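Local coordinates for mRNA-binding protein PUF3 (Saccharomyces cerevisiae, PDB 3K49) that binds the 3'-UTR of mRNAs for mitochondrial proteins through this Pumilio repeat domain, promoting deadenylation and decay of COX17 mRNA, at residues R130-L142 with T160-L173. Residues are numbered along the deposited sequence; the frame is centred on the assembly and turned at random.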
ATOM      1  N   ARG A 130       6.335  20.469  -9.942  1.00 38.56           N
ATOM      2  CA  ARG A 130       6.237  19.022  -9.780  1.00 40.94           C
ATOM      3  C   ARG A 130       6.519  18.300 -11.089  1.00 44.80           C
ATOM      4  O   ARG A 130       7.413  17.447 -11.176  1.00 44.07           O
ATOM      5  CB  ARG A 130       4.856  18.625  -9.285  1.00 40.34           C
ATOM      6  CG  ARG A 130       4.621  18.885  -7.841  1.00 43.18           C
ATOM      7  CD  ARG A 130       3.154  18.678  -7.534  1.00 42.73           C
ATOM      8  NE  ARG A 130       2.780  19.473  -6.376  1.00 48.58           N
ATOM      9  CZ  ARG A 130       1.556  19.923  -6.153  1.00 51.32           C
ATOM     10  NH1 ARG A 130       0.585  19.649  -7.016  1.00 64.24           N
ATOM     11  NH2 ARG A 130       1.311  20.662  -5.076  1.00 55.45           N
ATOM     12  N   ILE A 131       5.759  18.657 -12.116  1.00 47.42           N
ATOM     13  CA  ILE A 131       5.854  17.982 -13.403  1.00 54.24           C
ATOM     14  C   ILE A 131       7.229  18.252 -14.029  1.00 48.53           C
ATOM     15  O   ILE A 131       7.857  17.370 -14.626  1.00 55.78           O
ATOM     16  CB  ILE A 131       4.671  18.366 -14.344  1.00 46.46           C
ATOM     17  CG1 ILE A 131       4.824  17.668 -15.696  1.00 53.94           C
ATOM     18  CG2 ILE A 131       4.568  19.873 -14.507  1.00 46.78           C
ATOM     19  CD1 ILE A 131       4.926  16.143 -15.584  1.00 50.41           C
ATOM     20  N   GLU A 132       7.712  19.470 -13.854  1.00 48.47           N
ATOM     21  CA  GLU A 132       9.026  19.852 -14.357  1.00 50.85           C
ATOM     22  C   GLU A 132      10.122  18.931 -13.823  1.00 47.72           C
ATOM     23  O   GLU A 132      10.982  18.479 -14.579  1.00 59.83           O
ATOM     24  CB  GLU A 132       9.309  21.301 -13.965  1.00 56.45           C
ATOM     25  CG  GLU A 132      10.472  21.963 -14.668  1.00 52.61           C
ATOM     26  CD  GLU A 132      10.716  23.376 -14.137  1.00 79.20           C
ATOM     27  OE1 GLU A 132      11.894  23.752 -13.957  1.00 88.27           O
ATOM     28  OE2 GLU A 132       9.732  24.109 -13.882  1.00 72.61           O
ATOM     29  N   LEU A 133      10.083  18.656 -12.520  1.00 43.99           N
ATOM     30  CA  LEU A 133      11.019  17.717 -11.890  1.00 55.01           C
ATOM     31  C   LEU A 133      10.799  16.259 -12.323  1.00 54.36           C
ATOM     32  O   LEU A 133      11.747  15.546 -12.647  1.00 46.90           O
ATOM     33  CB  LEU A 133      10.928  17.815 -10.363  1.00 42.31           C
ATOM     34  CG  LEU A 133      11.569  19.043  -9.718  1.00 49.45           C
ATOM     35  CD1 LEU A 133      11.428  18.956  -8.212  1.00 41.59           C
ATOM     36  CD2 LEU A 133      13.055  19.179 -10.118  1.00 48.89           C
ATOM     37  N   VAL A 134       9.543  15.827 -12.311  1.00 44.34           N
ATOM     38  CA  VAL A 134       9.215  14.450 -12.650  1.00 56.78           C
ATOM     39  C   VAL A 134       9.554  14.083 -14.103  1.00 48.55           C
ATOM     40  O   VAL A 134       9.943  12.952 -14.380  1.00 49.50           O
ATOM     41  CB  VAL A 134       7.738  14.132 -12.328  1.00 54.81           C
ATOM     42  CG1 VAL A 134       7.357  12.780 -12.893  1.00 48.60           C
ATOM     43  CG2 VAL A 134       7.516  14.175 -10.811  1.00 48.39           C
ATOM     44  N   LEU A 135       9.428  15.044 -15.017  1.00 51.02           N
ATOM     45  CA  LEU A 135       9.775  14.835 -16.426  1.00 45.09           C
ATOM     46  C   LEU A 135      11.186  14.296 -16.623  1.00 48.07           C
ATOM     47  O   LEU A 135      11.501  13.728 -17.671  1.00 52.53           O
ATOM     48  CB  LEU A 135       9.604  16.131 -17.223  1.00 47.15           C
ATOM     49  CG  LEU A 135       8.341  16.238 -18.077  1.00 57.23           C
ATOM     50  CD1 LEU A 135       7.618  17.546 -17.847  1.00 60.94           C
ATOM     51  CD2 LEU A 135       8.677  16.071 -19.539  1.00 71.60           C
ATOM     52  N   GLU A 136      12.040  14.483 -15.624  1.00 46.02           N
ATOM     53  CA  GLU A 136      13.433  14.059 -15.730  1.00 52.96           C
ATOM     54  C   GLU A 136      13.548  12.558 -15.570  1.00 57.54           C
ATOM     55  O   GLU A 136      14.625  11.985 -15.787  1.00 52.19           O
ATOM     56  CB  GLU A 136      14.293  14.747 -14.673  1.00 37.37           C
ATOM     57  CG  GLU A 136      14.438  16.238 -14.874  1.00 49.82           C
ATOM     58  CD  GLU A 136      15.323  16.888 -13.825  1.00 67.07           C
ATOM     59  OE1 GLU A 136      16.313  16.246 -13.397  1.00 58.41           O
ATOM     60  OE2 GLU A 136      15.030  18.044 -13.436  1.00 63.01           O
ATOM     61  N   LEU A 137      12.438  11.938 -15.176  1.00 48.01           N
ATOM     62  CA  LEU A 137      12.394  10.505 -14.948  1.00 46.57           C
ATOM     63  C   LEU A 137      11.687   9.813 -16.103  1.00 51.44           C
ATOM     64  O   LEU A 137      11.459   8.604 -16.059  1.00 54.15           O
ATOM     65  CB  LEU A 137      11.692  10.189 -13.624  1.00 44.70           C
ATOM     66  CG  LEU A 137      12.309  10.794 -12.361  1.00 51.80           C
ATOM     67  CD1 LEU A 137      11.366  10.643 -11.164  1.00 56.91           C
ATOM     68  CD2 LEU A 137      13.663  10.186 -12.062  1.00 54.04           C
ATOM     69  N   SER A 138      11.381  10.575 -17.150  1.00 40.34           N
ATOM     70  CA  SER A 138      10.524  10.086 -18.232  1.00 60.62           C
ATOM     71  C   SER A 138      11.065   8.862 -18.993  1.00 58.52           C
ATOM     72  O   SER A 138      10.299   8.117 -19.605  1.00 70.74           O
ATOM     73  CB  SER A 138      10.171  11.222 -19.200  1.00 57.87           C
ATOM     74  OG  SER A 138      11.332  11.719 -19.839  1.00 68.09           O
ATOM     75  N   ASP A 139      12.374   8.647 -18.940  1.00 52.14           N
ATOM     76  CA  ASP A 139      12.996   7.535 -19.645  1.00 45.22           C
ATOM     77  C   ASP A 139      13.540   6.482 -18.706  1.00 50.46           C
ATOM     78  O   ASP A 139      14.271   5.580 -19.133  1.00 51.48           O
ATOM     79  CB  ASP A 139      14.153   8.037 -20.498  1.00 58.65           C
ATOM     80  CG  ASP A 139      13.710   9.019 -21.537  1.00 82.72           C
ATOM     81  OD1 ASP A 139      13.064   8.594 -22.523  1.00 91.25           O
ATOM     82  OD2 ASP A 139      14.006  10.216 -21.360  1.00 82.73           O
ATOM     83  N   SER A 140      13.190   6.591 -17.429  1.00 46.75           N
ATOM     84  CA  SER A 140      13.799   5.741 -16.410  1.00 41.12           C
ATOM     85  C   SER A 140      12.736   5.130 -15.527  1.00 46.16           C
ATOM     86  O   SER A 140      13.029   4.623 -14.441  1.00 44.14           O
ATOM     87  CB  SER A 140      14.777   6.546 -15.555  1.00 47.56           C
ATOM     88  OG  SER A 140      15.666   7.290 -16.359  1.00 52.23           O
ATOM     89  N   VAL A 141      11.501   5.170 -16.013  1.00 44.42           N
ATOM     90  CA  VAL A 141      10.353   4.729 -15.240  1.00 40.24           C
ATOM     91  C   VAL A 141      10.482   3.309 -14.717  1.00 44.26           C
ATOM     92  O   VAL A 141      10.412   3.101 -13.500  1.00 48.20           O
ATOM     93  CB  VAL A 141       9.061   4.900 -16.023  1.00 44.16           C
ATOM     94  CG1 VAL A 141       7.907   4.285 -15.259  1.00 54.56           C
ATOM     95  CG2 VAL A 141       8.824   6.385 -16.275  1.00 39.60           C
ATOM     96  N   LEU A 142      10.679   2.342 -15.617  1.00 46.46           N
ATOM     97  CA  LEU A 142      10.906   0.944 -15.206  1.00 54.67           C
ATOM     98  C   LEU A 142      12.040   0.827 -14.180  1.00 47.30           C
ATOM     99  O   LEU A 142      11.899   0.151 -13.153  1.00 49.92           O
ATOM    100  CB  LEU A 142      11.179   0.015 -16.407  1.00 50.76           C
ATOM    101  CG  LEU A 142       9.971  -0.448 -17.224  1.00 65.55           C
ATOM    102  CD1 LEU A 142      10.431  -1.201 -18.452  1.00 65.82           C
ATOM    103  CD2 LEU A 142       9.035  -1.304 -16.378  1.00 48.23           C
ATOM    104  N   THR A 160       0.437  13.127  -6.643  1.00 40.06           N
ATOM    105  CA  THR A 160       0.486  14.597  -6.616  1.00 35.89           C
ATOM    106  C   THR A 160       0.275  15.261  -7.981  1.00 46.67           C
ATOM    107  O   THR A 160       0.026  16.469  -8.052  1.00 39.19           O
ATOM    108  CB  THR A 160       1.831  15.118  -6.022  1.00 42.75           C
ATOM    109  OG1 THR A 160       2.927  14.709  -6.862  1.00 35.30           O
ATOM    110  CG2 THR A 160       2.051  14.599  -4.589  1.00 33.29           C
ATOM    111  N   ILE A 161       0.391  14.490  -9.064  1.00 45.16           N
ATOM    112  CA  ILE A 161       0.281  15.070 -10.404  1.00 42.58           C
ATOM    113  C   ILE A 161      -0.828  14.391 -11.193  1.00 40.05           C
ATOM    114  O   ILE A 161      -0.957  13.172 -11.139  1.00 49.39           O
ATOM    115  CB  ILE A 161       1.612  14.981 -11.186  1.00 36.82           C
ATOM    116  CG1 ILE A 161       2.746  15.613 -10.389  1.00 36.81           C
ATOM    117  CG2 ILE A 161       1.484  15.655 -12.546  1.00 35.39           C
ATOM    118  CD1 ILE A 161       4.145  15.243 -10.892  1.00 39.23           C
ATOM    119  N   PRO A 162      -1.657  15.183 -11.902  1.00 53.44           N
ATOM    120  CA  PRO A 162      -2.748  14.633 -12.715  1.00 48.92           C
ATOM    121  C   PRO A 162      -2.201  13.731 -13.805  1.00 49.08           C
ATOM    122  O   PRO A 162      -1.354  14.160 -14.592  1.00 41.26           O
ATOM    123  CB  PRO A 162      -3.382  15.879 -13.333  1.00 53.40           C
ATOM    124  CG  PRO A 162      -3.073  16.972 -12.356  1.00 48.43           C
ATOM    125  CD  PRO A 162      -1.688  16.657 -11.879  1.00 44.49           C
ATOM    126  N   ILE A 163      -2.691  12.494 -13.840  1.00 50.26           N
ATOM    127  CA  ILE A 163      -2.173  11.457 -14.735  1.00 46.05           C
ATOM    128  C   ILE A 163      -2.099  11.890 -16.204  1.00 47.21           C
ATOM    129  O   ILE A 163      -1.223  11.438 -16.939  1.00 51.86           O
ATOM    130  CB  ILE A 163      -3.005  10.153 -14.610  1.00 52.19           C
ATOM    131  CG1 ILE A 163      -2.304   8.989 -15.323  1.00 52.74           C
ATOM    132  CG2 ILE A 163      -4.461  10.380 -15.084  1.00 45.92           C
ATOM    133  CD1 ILE A 163      -1.069   8.513 -14.615  1.00 58.44           C
ATOM    134  N   GLU A 164      -3.014  12.758 -16.632  1.00 49.05           N
ATOM    135  CA  GLU A 164      -2.938  13.360 -17.966  1.00 51.42           C
ATOM    136  C   GLU A 164      -1.576  14.021 -18.217  1.00 55.02           C
ATOM    137  O   GLU A 164      -1.102  14.085 -19.355  1.00 60.91           O
ATOM    138  CB  GLU A 164      -4.067  14.381 -18.182  1.00 57.71           C
ATOM    139  CG  GLU A 164      -4.086  15.544 -17.193  1.00 74.76           C
ATOM    140  CD  GLU A 164      -5.380  16.350 -17.254  1.00 95.92           C
ATOM    141  OE1 GLU A 164      -5.675  17.089 -16.285  1.00 81.64           O
ATOM    142  OE2 GLU A 164      -6.105  16.240 -18.272  1.00105.80           O
ATOM    143  N   LYS A 165      -0.940  14.515 -17.163  1.00 46.51           N
ATOM    144  CA  LYS A 165       0.377  15.121 -17.328  1.00 51.74           C
ATOM    145  C   LYS A 165       1.498  14.094 -17.276  1.00 50.69           C
ATOM    146  O   LYS A 165       2.666  14.435 -17.468  1.00 54.00           O
ATOM    147  CB  LYS A 165       0.616  16.203 -16.276  1.00 61.40           C
ATOM    148  CG  LYS A 165      -0.403  17.340 -16.286  1.00 47.01           C
ATOM    149  CD  LYS A 165      -0.067  18.360 -15.202  1.00 53.18           C
ATOM    150  CE  LYS A 165      -1.003  19.560 -15.228  1.00 75.15           C
ATOM    151  NZ  LYS A 165      -0.662  20.535 -14.149  1.00 80.48           N
ATOM    152  N   LEU A 166       1.137  12.836 -17.041  1.00 53.31           N
ATOM    153  CA  LEU A 166       2.113  11.756 -16.893  1.00 55.91           C
ATOM    154  C   LEU A 166       1.961  10.588 -17.884  1.00 60.60           C
ATOM    155  O   LEU A 166       1.956   9.425 -17.466  1.00 61.73           O
ATOM    156  CB  LEU A 166       2.002  11.170 -15.488  1.00 52.67           C
ATOM    157  CG  LEU A 166       2.380  11.990 -14.265  1.00 49.67           C
ATOM    158  CD1 LEU A 166       1.977  11.198 -13.023  1.00 42.60           C
ATOM    159  CD2 LEU A 166       3.867  12.286 -14.273  1.00 42.36           C
ATOM    160  N   PRO A 167       1.861  10.875 -19.194  1.00 60.90           N
ATOM    161  CA  PRO A 167       1.567   9.788 -20.147  1.00 53.00           C
ATOM    162  C   PRO A 167       2.683   8.761 -20.185  1.00 56.32           C
ATOM    163  O   PRO A 167       2.440   7.573 -20.401  1.00 53.36           O
ATOM    164  CB  PRO A 167       1.500  10.500 -21.502  1.00 52.85           C
ATOM    165  CG  PRO A 167       1.470  11.979 -21.184  1.00 68.23           C
ATOM    166  CD  PRO A 167       2.160  12.146 -19.871  1.00 43.70           C
ATOM    167  N   PHE A 168       3.904   9.235 -19.960  1.00 61.31           N
ATOM    168  CA  PHE A 168       5.111   8.422 -20.093  1.00 52.35           C
ATOM    169  C   PHE A 168       5.240   7.321 -19.042  1.00 54.32           C
ATOM    170  O   PHE A 168       6.135   6.480 -19.121  1.00 51.83           O
ATOM    171  CB  PHE A 168       6.344   9.321 -20.035  1.00 53.14           C
ATOM    172  CG  PHE A 168       6.370  10.224 -18.847  1.00 55.15           C
ATOM    173  CD1 PHE A 168       6.931   9.804 -17.657  1.00 53.15           C
ATOM    174  CD2 PHE A 168       5.819  11.495 -18.917  1.00 59.04           C
ATOM    175  CE1 PHE A 168       6.950  10.640 -16.551  1.00 68.49           C
ATOM    176  CE2 PHE A 168       5.835  12.347 -17.818  1.00 62.52           C
ATOM    177  CZ  PHE A 168       6.400  11.921 -16.630  1.00 60.69           C
ATOM    178  N   ILE A 169       4.361   7.329 -18.048  1.00 55.75           N
ATOM    179  CA  ILE A 169       4.413   6.283 -17.040  1.00 56.63           C
ATOM    180  C   ILE A 169       3.856   4.987 -17.630  1.00 55.56           C
ATOM    181  O   ILE A 169       4.586   4.013 -17.815  1.00 52.33           O
ATOM    182  CB  ILE A 169       3.678   6.670 -15.742  1.00 42.74           C
ATOM    183  CG1 ILE A 169       4.423   7.803 -15.038  1.00 55.99           C
ATOM    184  CG2 ILE A 169       3.610   5.464 -14.809  1.00 49.95           C
ATOM    185  CD1 ILE A 169       3.955   8.055 -13.623  1.00 56.63           C
ATOM    186  N   LEU A 170       2.570   4.990 -17.959  1.00 50.34           N
ATOM    187  CA  LEU A 170       1.938   3.799 -18.524  1.00 58.16           C
ATOM    188  C   LEU A 170       2.552   3.391 -19.862  1.00 59.89           C
ATOM    189  O   LEU A 170       2.764   2.205 -20.119  1.00 58.69           O
ATOM    190  CB  LEU A 170       0.428   3.987 -18.676  1.00 54.30           C
ATOM    191  CG  LEU A 170      -0.303   2.653 -18.691  1.00 52.28           C
ATOM    192  CD1 LEU A 170       0.010   1.910 -17.411  1.00 52.23           C
ATOM    193  CD2 LEU A 170      -1.784   2.853 -18.840  1.00 71.81           C
ATOM    194  N   SER A 171       2.851   4.374 -20.705  1.00 58.92           N
ATOM    195  CA  SER A 171       3.413   4.090 -22.014  1.00 49.84           C
ATOM    196  C   SER A 171       4.728   3.337 -21.879  1.00 51.05           C
ATOM    197  O   SER A 171       5.136   2.633 -22.798  1.00 64.42           O
ATOM    198  CB  SER A 171       3.610   5.379 -22.810  1.00 55.20           C
ATOM    199  OG  SER A 171       4.836   6.007 -22.479  1.00 66.40           O
ATOM    200  N   SER A 172       5.386   3.479 -20.734  1.00 47.89           N
ATOM    201  CA  SER A 172       6.647   2.774 -20.485  1.00 53.43           C
ATOM    202  C   SER A 172       6.395   1.390 -19.905  1.00 53.31           C
ATOM    203  O   SER A 172       7.292   0.557 -19.863  1.00 51.16           O
ATOM    204  CB  SER A 172       7.552   3.562 -19.521  1.00 43.27           C
ATOM    205  OG  SER A 172       7.931   4.818 -20.060  1.00 52.21           O
ATOM    206  N   LEU A 173       5.171   1.152 -19.443  1.00 55.76           N
ATOM    207  CA  LEU A 173       4.864  -0.095 -18.755  1.00 53.75           C
ATOM    208  C   LEU A 173       4.249  -1.169 -19.653  1.00 57.89           C
ATOM    209  O   LEU A 173       4.318  -2.358 -19.333  1.00 60.41           O
ATOM    210  CB  LEU A 173       3.941   0.173 -17.566  1.00 60.20           C
ATOM    211  CG  LEU A 173       4.616   0.392 -16.214  1.00 53.40           C
ATOM    212  CD1 LEU A 173       5.623   1.483 -16.328  1.00 54.32           C
ATOM    213  CD2 LEU A 173       3.576   0.724 -15.151  1.00 50.39           C
TER
HETATM  214  O   HOH W   1       0.627  18.514  -9.755  1.00 44.14           O
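F168 meets S138 through a CH-pi contact: S138 CB lies 4.1 Å from the centroid of the F168 ring, 19° off its normal, hence over a face. At the ring's edge lie V134 CG1, in the plane and 4.0 Å from F168 CZ, and V141 CG2. With CG set between backbone N and carbonyl carbon (chi1 52°), the ring reaches the type I turn from L137 to S140. Cutting F168 back to alanine removes the ring, which is likely to leave S138 CB and V134 CG1 without their aromatic partner and to open a gap between them and 160-173.

Aliphatic packing continues along the contact beyond the ring. V134 CG2 and I161 CD1 meet tip to tip at 3.5 Å, while V141 sits as a knob among F168, I169, S172 and L173, its CG1 3.8 Å from L173 CD1.

Polar links are few: one water accepts from R130 NH1 at 3.0 Å, in the guanidinium plane, and donates to T160 O. Within 160-173, S172 OG donates a hydrogen bond to F168 O (2.6 Å).

The contact spans the end of Pumilio repeat 3, repeat 4 and the start of repeat 5 in the all-helical stack, about 12 Å at nearest atoms from the RNA; L133 and L137 pack on helix 105-110, I169 and L173 on helix 186-196.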